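Local coordinates for protein uronate isomerase (Bacillus halodurans C-125, PDB 3HK8) that probably isomerises hexuronates such as D-glucuronate to the matching keto-acid, as uronate isomerases of the amidohydrolase superfamily do, and binds zinc at its active site, at residues 167-172 with 210-215; 25-30 with 138-143; 322-327 with 350-355; 21-26 with 403-408. One frame throughout, in Å; residues are numbered along the deposited sequence.

Interaction 1: 167-172 with 210-215; sequences AALRLD and DWIERM. With HDL (D-arabinohydroxamic acid), chain C.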
# COMPACT_ATOMS: atom_id res chain seq x y z
N ALA A 167 32.11 25.63 12.85
CA ALA A 167 31.76 24.87 11.67
C ALA A 167 30.80 23.71 11.93
O ALA A 167 30.79 23.13 13.00
CB ALA A 167 33.03 24.35 10.99
N ALA A 168 30.00 23.41 10.91
CA ALA A 168 29.06 22.30 10.95
C ALA A 168 29.14 21.71 9.54
O ALA A 168 28.96 22.42 8.55
CB ALA A 168 27.65 22.79 11.26
N LEU A 169 29.43 20.42 9.46
CA LEU A 169 29.57 19.74 8.18
C LEU A 169 28.22 19.34 7.56
O LEU A 169 27.60 18.36 7.97
CB LEU A 169 30.46 18.50 8.37
CG LEU A 169 30.75 17.58 7.17
CD1 LEU A 169 31.38 18.36 6.02
CD2 LEU A 169 31.67 16.46 7.63
N ARG A 170 27.76 20.12 6.58
CA ARG A 170 26.49 19.86 5.91
C ARG A 170 26.71 18.79 4.84
O ARG A 170 27.62 18.91 4.03
CB ARG A 170 25.94 21.14 5.28
CG ARG A 170 24.61 20.94 4.53
CD ARG A 170 23.51 20.39 5.45
NE ARG A 170 22.86 21.46 6.19
CZ ARG A 170 21.65 21.95 5.92
NH1 ARG A 170 20.93 21.47 4.92
NH2 ARG A 170 21.19 22.97 6.64
N LEU A 171 25.87 17.76 4.84
CA LEU A 171 26.04 16.66 3.90
C LEU A 171 24.92 16.31 2.91
O LEU A 171 24.92 15.21 2.35
CB LEU A 171 26.39 15.41 4.71
CG LEU A 171 27.68 15.55 5.53
CD1 LEU A 171 27.80 14.40 6.51
CD2 LEU A 171 28.88 15.60 4.58
N ASP A 172 23.99 17.23 2.68
CA ASP A 172 22.88 16.97 1.77
C ASP A 172 23.24 16.31 0.43
O ASP A 172 22.65 15.31 0.05
CB ASP A 172 22.11 18.28 1.50
CG ASP A 172 21.38 18.79 2.74
OD1 ASP A 172 21.77 18.40 3.86
OD2 ASP A 172 20.43 19.58 2.61
N ASP A 210 38.31 13.31 6.62
CA ASP A 210 39.17 14.39 6.13
C ASP A 210 38.54 15.74 6.43
O ASP A 210 39.22 16.65 6.89
CB ASP A 210 39.42 14.27 4.62
CG ASP A 210 40.31 13.10 4.27
OD1 ASP A 210 40.97 12.56 5.18
OD2 ASP A 210 40.37 12.72 3.07
N TRP A 211 37.24 15.86 6.17
CA TRP A 211 36.57 17.13 6.41
C TRP A 211 36.35 17.43 7.88
O TRP A 211 36.32 18.60 8.28
CB TRP A 211 35.26 17.20 5.63
CG TRP A 211 35.52 17.55 4.20
CD1 TRP A 211 35.57 16.69 3.14
CD2 TRP A 211 35.84 18.85 3.69
NE1 TRP A 211 35.90 17.38 1.99
CE2 TRP A 211 36.08 18.70 2.30
CE3 TRP A 211 35.95 20.12 4.27
CZ2 TRP A 211 36.42 19.79 1.48
CZ3 TRP A 211 36.29 21.20 3.45
CH2 TRP A 211 36.52 21.02 2.08
N ILE A 212 36.21 16.39 8.69
CA ILE A 212 36.04 16.58 10.13
C ILE A 212 37.36 17.16 10.64
O ILE A 212 37.38 18.08 11.45
CB ILE A 212 35.76 15.23 10.84
CG1 ILE A 212 34.32 14.80 10.54
CG2 ILE A 212 35.98 15.36 12.34
CD1 ILE A 212 33.99 13.40 11.00
N GLU A 213 38.46 16.62 10.13
CA GLU A 213 39.79 17.07 10.53
C GLU A 213 40.03 18.51 10.08
O GLU A 213 40.61 19.31 10.81
CB GLU A 213 40.85 16.16 9.91
CG GLU A 213 42.28 16.57 10.22
CD GLU A 213 43.31 15.68 9.53
OE1 GLU A 213 43.24 14.44 9.69
OE2 GLU A 213 44.19 16.23 8.82
N ARG A 214 39.56 18.83 8.88
CA ARG A 214 39.74 20.17 8.33
C ARG A 214 38.84 21.23 8.95
O ARG A 214 39.28 22.34 9.21
CB ARG A 214 39.54 20.12 6.81
CG ARG A 214 39.95 21.40 6.09
CD ARG A 214 39.83 21.26 4.56
NE ARG A 214 40.74 20.26 4.00
CZ ARG A 214 40.37 19.04 3.60
NH1 ARG A 214 39.10 18.66 3.69
NH2 ARG A 214 41.27 18.21 3.09
N MET A 215 37.57 20.89 9.20
CA MET A 215 36.62 21.85 9.77
C MET A 215 36.49 21.81 11.30
O MET A 215 36.19 22.84 11.92
CB MET A 215 35.21 21.61 9.21
CG MET A 215 35.02 21.79 7.71
SD MET A 215 33.29 21.39 7.20
CE MET A 215 33.25 22.23 5.63
O1A HDL C . 19.05 24.50 6.59
C1 HDL C . 18.11 24.39 5.76
O1B HDL C . 18.00 23.45 4.93
C2 HDL C . 17.00 25.46 5.74
O2 HDL C . 17.06 26.22 6.96
C3 HDL C . 17.19 26.37 4.50
O3 HDL C . 18.38 27.15 4.60
C4 HDL C . 16.01 27.37 4.22
O4 HDL C . 16.01 27.79 2.86
C5 HDL C . 16.04 28.65 5.10
O5 HDL C . 16.14 29.78 4.61
N6 HDL C . 15.96 28.49 6.43
O6 HDL C . 14.81 28.13 7.05

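Interaction 2: 25-30 with 138-143; sequences MHTHLF and SDVVMT. With ZN (zinc ion), chain E; HDL (D-arabinohydroxamic acid), chain C.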
# COMPACT_ATOMS: atom_id res chain seq x y z
N MET A 25 23.03 27.95 17.32
CA MET A 25 23.54 26.68 16.80
C MET A 25 23.22 26.24 15.38
O MET A 25 23.56 25.13 14.98
CB MET A 25 23.25 25.55 17.81
CG MET A 25 21.83 25.48 18.34
SD MET A 25 20.71 24.73 17.17
CE MET A 25 21.24 23.08 17.24
N HIS A 26 22.58 27.11 14.61
CA HIS A 26 22.32 26.84 13.20
C HIS A 26 21.98 28.11 12.43
O HIS A 26 20.93 28.71 12.63
CB HIS A 26 21.20 25.82 12.98
CG HIS A 26 20.88 25.63 11.53
ND1 HIS A 26 21.83 25.26 10.60
CD2 HIS A 26 19.73 25.81 10.83
CE1 HIS A 26 21.28 25.21 9.40
NE2 HIS A 26 20.01 25.54 9.51
N THR A 27 22.90 28.50 11.55
CA THR A 27 22.72 29.68 10.72
C THR A 27 23.34 29.40 9.35
O THR A 27 23.92 28.33 9.13
CB THR A 27 23.46 30.92 11.28
OG1 THR A 27 24.86 30.79 11.01
CG2 THR A 27 23.24 31.06 12.79
N HIS A 28 23.20 30.37 8.46
CA HIS A 28 23.76 30.29 7.12
C HIS A 28 24.64 31.51 6.96
O HIS A 28 24.71 32.13 5.89
CB HIS A 28 22.63 30.26 6.08
CG HIS A 28 21.78 29.03 6.16
ND1 HIS A 28 22.14 27.84 5.55
CD2 HIS A 28 20.65 28.77 6.85
CE1 HIS A 28 21.25 26.91 5.86
NE2 HIS A 28 20.34 27.45 6.65
N LEU A 29 25.31 31.87 8.05
CA LEU A 29 26.23 33.00 8.06
C LEU A 29 27.64 32.43 7.94
O LEU A 29 27.85 31.23 8.11
CB LEU A 29 26.10 33.79 9.37
CG LEU A 29 24.71 34.38 9.62
CD1 LEU A 29 24.71 35.18 10.92
CD2 LEU A 29 24.32 35.27 8.44
N PHE A 30 28.60 33.30 7.63
CA PHE A 30 29.98 32.87 7.49
C PHE A 30 30.93 33.85 8.15
O PHE A 30 30.63 35.04 8.25
CB PHE A 30 30.34 32.74 6.01
CG PHE A 30 29.63 31.62 5.30
CD1 PHE A 30 30.08 30.31 5.41
CD2 PHE A 30 28.49 31.88 4.53
CE1 PHE A 30 29.42 29.27 4.75
CE2 PHE A 30 27.82 30.84 3.87
CZ PHE A 30 28.29 29.53 3.99
N SER A 138 27.15 35.33 21.16
CA SER A 138 28.56 35.07 21.40
C SER A 138 29.15 34.04 20.43
O SER A 138 30.32 34.11 20.10
CB SER A 138 28.77 34.56 22.83
OG SER A 138 28.12 33.31 23.01
N ASP A 139 28.32 33.10 19.99
CA ASP A 139 28.78 32.06 19.08
C ASP A 139 27.78 31.77 17.97
O ASP A 139 26.58 31.64 18.21
CB ASP A 139 29.05 30.77 19.88
CG ASP A 139 30.14 30.96 20.92
OD1 ASP A 139 31.34 30.77 20.58
OD2 ASP A 139 29.81 31.31 22.07
N VAL A 140 28.30 31.67 16.76
CA VAL A 140 27.48 31.39 15.59
C VAL A 140 27.95 30.08 14.98
O VAL A 140 29.16 29.86 14.82
CB VAL A 140 27.61 32.51 14.53
CG1 VAL A 140 26.84 32.14 13.28
CG2 VAL A 140 27.11 33.82 15.10
N VAL A 141 27.01 29.19 14.69
CA VAL A 141 27.36 27.92 14.05
C VAL A 141 26.98 28.08 12.58
O VAL A 141 25.83 28.39 12.26
CB VAL A 141 26.59 26.75 14.67
CG1 VAL A 141 26.88 25.46 13.88
CG2 VAL A 141 27.01 26.57 16.13
N MET A 142 27.96 27.90 11.70
CA MET A 142 27.77 28.03 10.26
C MET A 142 27.24 26.73 9.69
O MET A 142 27.15 25.72 10.38
CB MET A 142 29.12 28.32 9.57
CG MET A 142 29.92 29.54 10.05
SD MET A 142 31.52 29.77 9.14
CE MET A 142 32.50 28.59 9.93
N THR A 143 26.88 26.78 8.41
CA THR A 143 26.43 25.61 7.66
C THR A 143 27.51 25.55 6.57
O THR A 143 27.53 26.40 5.67
CB THR A 143 25.05 25.80 7.00
OG1 THR A 143 24.04 25.88 8.02
CG2 THR A 143 24.73 24.62 6.08
ZN ZN E . 19.03 26.34 7.77
O1A HDL C . 19.05 24.50 6.59
C1 HDL C . 18.11 24.39 5.76
O1B HDL C . 18.00 23.45 4.93
C2 HDL C . 17.00 25.46 5.74
O2 HDL C . 17.06 26.22 6.96
C3 HDL C . 17.19 26.37 4.50
O3 HDL C . 18.38 27.15 4.60
C4 HDL C . 16.01 27.37 4.22
O4 HDL C . 16.01 27.79 2.86
C5 HDL C . 16.04 28.65 5.10
O5 HDL C . 16.14 29.78 4.61
N6 HDL C . 15.96 28.49 6.43
O6 HDL C . 14.81 28.13 7.05
O HOH W 1 24.48 24.46 10.95
O HOH W 2 26.73 29.00 6.92

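Interaction 3: 322-327 with 350-355; sequences FGCWWF and IPQHSD. With ZN (zinc ion), chain E; HDL (D-arabinohydroxamic acid), chain C; CO3 (carbonate ion), chain D.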
# COMPACT_ATOMS: atom_id res chain seq x y z
N PHE A 322 15.83 20.88 18.85
CA PHE A 322 16.16 22.29 18.80
C PHE A 322 15.30 23.12 17.85
O PHE A 322 14.76 22.61 16.87
CB PHE A 322 17.63 22.47 18.42
CG PHE A 322 17.94 22.11 16.98
CD1 PHE A 322 17.98 23.10 16.00
CD2 PHE A 322 18.16 20.79 16.60
CE1 PHE A 322 18.24 22.78 14.66
CE2 PHE A 322 18.42 20.45 15.27
CZ PHE A 322 18.45 21.45 14.30
N GLY A 323 15.19 24.40 18.20
CA GLY A 323 14.49 25.40 17.42
C GLY A 323 13.09 25.22 16.86
O GLY A 323 12.43 24.19 17.01
N CYS A 324 12.64 26.31 16.23
CA CYS A 324 11.35 26.39 15.57
C CYS A 324 11.80 26.75 14.17
O CYS A 324 11.99 27.91 13.82
CB CYS A 324 10.51 27.48 16.21
SG CYS A 324 10.27 27.15 17.99
N TRP A 325 11.99 25.70 13.38
CA TRP A 325 12.52 25.80 12.04
C TRP A 325 11.66 26.28 10.87
O TRP A 325 10.56 25.77 10.62
CB TRP A 325 13.13 24.43 11.69
CG TRP A 325 13.82 24.33 10.37
CD1 TRP A 325 14.66 25.25 9.81
CD2 TRP A 325 13.83 23.19 9.50
NE1 TRP A 325 15.19 24.76 8.63
CE2 TRP A 325 14.69 23.50 8.42
CE3 TRP A 325 13.18 21.95 9.52
CZ2 TRP A 325 14.93 22.60 7.38
CZ3 TRP A 325 13.42 21.05 8.48
CH2 TRP A 325 14.29 21.39 7.42
N TRP A 326 12.19 27.29 10.17
CA TRP A 326 11.60 27.81 8.94
C TRP A 326 10.12 28.20 9.03
O TRP A 326 9.77 29.26 9.56
CB TRP A 326 11.79 26.72 7.89
CG TRP A 326 11.86 27.12 6.45
CD1 TRP A 326 11.33 28.23 5.86
CD2 TRP A 326 12.40 26.32 5.39
NE1 TRP A 326 11.50 28.17 4.49
CE2 TRP A 326 12.16 27.00 4.18
CE3 TRP A 326 13.07 25.08 5.35
CZ2 TRP A 326 12.56 26.49 2.93
CZ3 TRP A 326 13.46 24.57 4.11
CH2 TRP A 326 13.21 25.28 2.92
N PHE A 327 9.25 27.35 8.49
CA PHE A 327 7.81 27.61 8.52
C PHE A 327 7.22 27.53 9.94
O PHE A 327 6.08 27.92 10.16
CB PHE A 327 7.07 26.64 7.59
CG PHE A 327 7.58 26.66 6.17
CD1 PHE A 327 7.65 27.86 5.46
CD2 PHE A 327 8.01 25.49 5.55
CE1 PHE A 327 8.16 27.90 4.15
CE2 PHE A 327 8.52 25.52 4.24
CZ PHE A 327 8.59 26.73 3.55
N ILE A 350 16.75 22.83 23.33
CA ILE A 350 17.28 24.08 22.79
C ILE A 350 16.10 24.74 22.08
O ILE A 350 15.74 24.35 20.98
CB ILE A 350 18.42 23.81 21.78
CG1 ILE A 350 19.55 23.05 22.49
CG2 ILE A 350 18.92 25.12 21.19
CD1 ILE A 350 20.65 22.56 21.56
N PRO A 351 15.48 25.74 22.73
CA PRO A 351 14.33 26.44 22.16
C PRO A 351 14.43 27.08 20.79
O PRO A 351 13.47 27.04 20.01
CB PRO A 351 13.95 27.44 23.26
CG PRO A 351 15.25 27.68 23.98
CD PRO A 351 15.85 26.30 24.04
N GLN A 352 15.58 27.66 20.45
CA GLN A 352 15.66 28.33 19.17
C GLN A 352 17.04 28.45 18.54
O GLN A 352 18.06 28.27 19.20
CB GLN A 352 15.04 29.73 19.33
CG GLN A 352 14.88 30.53 18.04
CD GLN A 352 13.87 29.91 17.08
OE1 GLN A 352 14.02 28.76 16.66
NE2 GLN A 352 12.84 30.68 16.73
N HIS A 353 17.02 28.73 17.24
CA HIS A 353 18.21 28.99 16.43
C HIS A 353 17.67 30.01 15.42
O HIS A 353 16.46 30.04 15.18
CB HIS A 353 18.72 27.71 15.73
CG HIS A 353 17.82 27.19 14.66
ND1 HIS A 353 16.81 26.29 14.91
CD2 HIS A 353 17.79 27.43 13.33
CE1 HIS A 353 16.19 26.00 13.78
NE2 HIS A 353 16.76 26.68 12.80
N SER A 354 18.53 30.83 14.83
CA SER A 354 18.06 31.85 13.90
C SER A 354 17.92 31.42 12.45
O SER A 354 17.01 31.87 11.76
CB SER A 354 18.98 33.07 13.94
OG SER A 354 20.20 32.78 13.27
N ASP A 355 18.82 30.56 11.98
CA ASP A 355 18.82 30.11 10.60
C ASP A 355 19.08 31.34 9.71
O ASP A 355 18.69 31.37 8.55
CB ASP A 355 17.46 29.52 10.24
CG ASP A 355 17.58 28.19 9.50
OD1 ASP A 355 18.38 28.12 8.54
OD2 ASP A 355 16.89 27.23 9.89
ZN ZN E . 19.03 26.34 7.77
O1A HDL C . 19.05 24.50 6.59
C1 HDL C . 18.11 24.39 5.76
O1B HDL C . 18.00 23.45 4.93
C2 HDL C . 17.00 25.46 5.74
O2 HDL C . 17.06 26.22 6.96
C3 HDL C . 17.19 26.37 4.50
O3 HDL C . 18.38 27.15 4.60
C4 HDL C . 16.01 27.37 4.22
O4 HDL C . 16.01 27.79 2.86
C5 HDL C . 16.04 28.65 5.10
O5 HDL C . 16.14 29.78 4.61
N6 HDL C . 15.96 28.49 6.43
O6 HDL C . 14.81 28.13 7.05
C CO3 D . 9.78 30.49 1.81
O1 CO3 D . 8.49 30.38 1.72
O2 CO3 D . 10.36 31.62 1.50
O3 CO3 D . 10.50 29.46 2.18
O HOH W 3 14.49 28.97 13.72
O HOH W 4 14.46 28.47 10.82

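Interaction 4: 21-26 with 403-408; sequences PVTDMH and LFSRNF. With ZN (zinc ion), chain E; HDL (D-arabinohydroxamic acid), chain C.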
# COMPACT_ATOMS: atom_id res chain seq x y z
N PRO A 21 24.29 35.74 26.81
CA PRO A 21 24.95 35.66 25.50
C PRO A 21 24.41 34.42 24.79
O PRO A 21 24.34 33.34 25.37
CB PRO A 21 26.43 35.53 25.86
CG PRO A 21 26.53 36.26 27.16
CD PRO A 21 25.29 35.77 27.89
N VAL A 22 24.04 34.58 23.53
CA VAL A 22 23.47 33.49 22.77
C VAL A 22 24.42 32.71 21.88
O VAL A 22 25.29 33.28 21.22
CB VAL A 22 22.32 34.01 21.87
CG1 VAL A 22 21.73 32.86 21.05
CG2 VAL A 22 21.25 34.69 22.72
N THR A 23 24.24 31.39 21.87
CA THR A 23 24.99 30.53 20.98
C THR A 23 23.92 30.15 19.95
O THR A 23 22.96 29.45 20.28
CB THR A 23 25.52 29.25 21.65
OG1 THR A 23 26.65 29.56 22.47
CG2 THR A 23 25.97 28.24 20.58
N ASP A 24 24.07 30.65 18.73
CA ASP A 24 23.13 30.37 17.65
C ASP A 24 23.64 29.09 16.99
O ASP A 24 24.58 29.13 16.19
CB ASP A 24 23.16 31.52 16.64
CG ASP A 24 21.89 31.61 15.83
OD1 ASP A 24 21.27 30.55 15.58
OD2 ASP A 24 21.53 32.73 15.45
N MET A 25 23.03 27.95 17.32
CA MET A 25 23.54 26.68 16.80
C MET A 25 23.22 26.24 15.38
O MET A 25 23.56 25.13 14.98
CB MET A 25 23.25 25.55 17.81
CG MET A 25 21.83 25.48 18.34
SD MET A 25 20.71 24.73 17.17
CE MET A 25 21.24 23.08 17.24
N HIS A 26 22.58 27.11 14.61
CA HIS A 26 22.32 26.84 13.20
C HIS A 26 21.98 28.11 12.43
O HIS A 26 20.93 28.71 12.63
CB HIS A 26 21.20 25.82 12.98
CG HIS A 26 20.88 25.63 11.53
ND1 HIS A 26 21.83 25.26 10.60
CD2 HIS A 26 19.73 25.81 10.83
CE1 HIS A 26 21.28 25.21 9.40
NE2 HIS A 26 20.01 25.54 9.51
N LEU A 403 19.25 27.01 28.31
CA LEU A 403 18.40 27.14 27.13
C LEU A 403 19.08 27.80 25.94
O LEU A 403 19.04 27.29 24.83
CB LEU A 403 17.13 27.92 27.48
CG LEU A 403 16.18 27.26 28.48
CD1 LEU A 403 15.07 28.22 28.86
CD2 LEU A 403 15.59 25.99 27.87
N PHE A 404 19.73 28.94 26.18
CA PHE A 404 20.37 29.68 25.10
C PHE A 404 21.81 29.33 24.75
O PHE A 404 22.32 29.82 23.75
CB PHE A 404 20.26 31.18 25.39
CG PHE A 404 18.86 31.71 25.31
CD1 PHE A 404 18.31 32.10 24.10
CD2 PHE A 404 18.06 31.77 26.45
CE1 PHE A 404 16.99 32.54 24.01
CE2 PHE A 404 16.74 32.21 26.38
CZ PHE A 404 16.21 32.59 25.16
N SER A 405 22.46 28.49 25.54
CA SER A 405 23.85 28.19 25.22
C SER A 405 24.46 26.88 25.75
O SER A 405 25.01 26.10 24.97
CB SER A 405 24.72 29.37 25.69
OG SER A 405 26.08 29.18 25.34
N ARG A 406 24.35 26.64 27.05
CA ARG A 406 24.94 25.45 27.66
C ARG A 406 24.42 24.09 27.23
O ARG A 406 25.20 23.14 27.10
CB ARG A 406 24.87 25.56 29.19
CG ARG A 406 25.65 26.74 29.74
CD ARG A 406 25.49 26.86 31.26
NE ARG A 406 26.11 28.09 31.76
CZ ARG A 406 25.96 28.55 33.00
NH1 ARG A 406 25.21 27.90 33.88
NH2 ARG A 406 26.55 29.68 33.36
N ASN A 407 23.11 23.97 27.02
CA ASN A 407 22.57 22.68 26.61
C ASN A 407 23.23 22.23 25.31
O ASN A 407 23.56 21.06 25.15
CB ASN A 407 21.05 22.73 26.42
CG ASN A 407 20.31 22.82 27.74
OD1 ASN A 407 20.85 22.49 28.80
ND2 ASN A 407 19.04 23.23 27.68
N PHE A 408 23.43 23.16 24.39
CA PHE A 408 24.05 22.84 23.11
C PHE A 408 25.51 22.39 23.29
O PHE A 408 25.89 21.31 22.84
CB PHE A 408 24.02 24.06 22.16
CG PHE A 408 24.78 23.83 20.88
CD1 PHE A 408 24.33 22.90 19.94
CD2 PHE A 408 25.98 24.50 20.63
CE1 PHE A 408 25.06 22.64 18.78
CE2 PHE A 408 26.72 24.25 19.48
CZ PHE A 408 26.26 23.31 18.55
ZN ZN E . 19.03 26.34 7.77
O1A HDL C . 19.05 24.50 6.59
C1 HDL C . 18.11 24.39 5.76
O1B HDL C . 18.00 23.45 4.93
C2 HDL C . 17.00 25.46 5.74
O2 HDL C . 17.06 26.22 6.96
C3 HDL C . 17.19 26.37 4.50
O3 HDL C . 18.38 27.15 4.60
C4 HDL C . 16.01 27.37 4.22
O4 HDL C . 16.01 27.79 2.86
C5 HDL C . 16.04 28.65 5.10
O5 HDL C . 16.14 29.78 4.61
N6 HDL C . 15.96 28.49 6.43
O6 HDL C . 14.81 28.13 7.05
O HOH W 5 26.69 31.60 24.56

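Interaction 1: 167-172 with 210-215
Leu-169 joins strand 169-170 of the beta/alpha barrel to helix 198-215, which packs on the outside of that strand. Its CG stands opposite the backbone N (chi1 179°), which sends both methyl groups to the helix. CD1 meets Met-215 SD at 3.8 Å and Trp-211 CB at 4.1 Å. CD2 lies 4.3 Å from Ile-212 CG1. The leucine crosses the side chains of Met-215 and Trp-211 at about a right angle. Met-215, extended beyond CG, carries its sulfur up to Leu-169. Two residues before Leu-169, Ala-167 CB rests 3.9 Å from Met-215 CB. The Trp-211 ring itself leads away from the strand. Arg-214 NH1 sits over the centre of one of its faces, 3.2 Å above the plane. The residues that touch are all buried, and Trp-155 of helix 149-157 packs against Ala-167 and Met-215.

Arg-170 leads away from the helix, to the bound D-arabinohydroxamic acid. Its NH2 donates to HDL O1A at 2.6 Å, with the oxygen near the guanidinium plane. NH1 makes a salt bridge to Asp-172 OD2 (3.0 Å), and this probably limits rotation of the guanidinium. Asp-172 OD2 is also bonded to Ser-223. Strand 169-170 runs parallel to strand 220-224, and the helix lies between them in sequence. This is the beta-alpha-beta crossover of a TIM-type barrel, with an apolar outer layer and a ligand-binding inner end.

Interaction 2: 25-30 with 138-143
Thr-143 touches both zinc histidines, His-26 and His-28. Their NE2 atoms bind the metal at 2.1 Å and 2.0 Å, forming the His-X-His pair characteristic of the amidohydrolase superfamily. Asp-355 and the ligand oxygens O1A and O2 complete the zinc site. Thr-143 OG1 lies over one face of the His-28 ring and donates to Thr-27 O at 2.7 Å. A water accepts from His-26 ND1 at 2.8 Å and donates to Met-142 O, which probably helps fix the rotation of that imidazole.

Thr-27 is the second-shell anchor. Its OG1 sits between the backbone N and the carbonyl carbon (chi1 76°). From there it donates to Val-141 O at 2.9 Å, from above the carbonyl plane. It also accepts from Leu-29 N at 3.2 Å, an ST turn around His-28. A valine here would probably leave Leu-29 N without its acceptor and Val-141 O without this donor, freeing the turn that carries His-28 to shift.

Further out, Met-142 SD and the Phe-30 ring make an oblique Met-aromatic contact, 5.2 Å from sulfur to centroid. Strand 137-141 runs between strands 22-24 and 165-166, and Phe-408 of helix 393-412 packs on Val-141.

Interaction 3: 322-327 with 350-355
Phe-322 turns its edge toward the face of His-353, an offset edge-to-face pair with planes at 60°. With Trp-325 they form an aromatic cluster in the loops at the ligand end of the beta/alpha barrel. His-353 NE2 donates to Asp-355 OD2 at 3.0 Å, in the imidazole plane but from above the carboxylate plane. The other oxygen, OD1, binds zinc at 2.0 Å. His-353 therefore probably helps position this metal ligand.

The Trp-325 ring lies nearly parallel to the Asp-355 carboxylate, with planes 9° apart. Its NE1 donates to HDL O2 at 2.9 Å in an almost straight bond (177°). Trp-326 is sandwiched: HDL C4 is over one face and Phe-327 CZ over the opposite one. Its NE1 donates at 2.8 Å to O3 of a carbonate, probably from the crystallisation liquor, which Arg-314 and Lys-315 of the second subunit also bind. With an alanine in its place, the ligand would probably lose the flat surface under C4, and the carbonate an N-H donor.

Gly-323 N bonds to Ile-350 O at 2.8 Å. Gln-352 OE1 takes two N-H groups from opposite faces of its amide plane, Cys-324 N at 2.8 Å and His-353 N at 3.1 Å.

Interaction 4: 21-26 with 403-408
Phe-404 O accepts from Thr-23 N at 3.1 Å, in a bond that is straight at the hydrogen (171°) and nearly along the C=O axis. The helix has a wider pi-type turn at 403-406, and this carbonyl points out of it, with Phe-408 N 6.8 Å from Phe-404 O. Thr-23 N is the donor here in place of Phe-408 N. A water joins Pro-21 O, at 3.0 Å, to Ser-405 OG, at 2.6 Å. Thr-23 OG1 is bonded to NE1 of Trp-409 in the same helix and lies 3.0 Å from Ser-405 OG.

Phe-408 supplies the main apolar surface. Met-25 CB sits over the centre of its ring, 3.6 Å from the centroid and 13° off the normal, a CH-pi contact. The methionine bends at chi2 and chi3, which brings CE back to 4.1 Å from Phe-408 CD1. Thr-23 CG2 approaches Phe-408 CD2 at 3.7 Å. On the other flank Val-22 CG2 meets Phe-404 CD1, and Lys-370 makes a cation-pi contact with the Phe-404 ring.

Strand 22-24 and the helix segment cross at 62°. The last helix of the chain covers its first strand here, consistent with closure of a beta/alpha barrel.

All four contacts reach the bound D-arabinohydroxamic acid, and interactions 2, 3 and 4 also hold zinc ligands. Interactions 2 and 4 share Met-25 and His-26, and their strands are neighbours in one parallel sheet. Interaction 3 joins them through Asp-355 N, 2.9 Å from His-26 O, and through Ser-354 OG, 2.5 Å from Asp-24 OD2. Met-25 SD also lies 3.4 Å from Phe-322 CD1. Interaction 1 is more distant, its centre about 21 Å from that of interaction 3. It meets interaction 2 where Arg-170 NH2 lies 3.6 Å from His-26 CE1. Interactions 1 and 3 therefore approach the ligand from separate parts of the barrel.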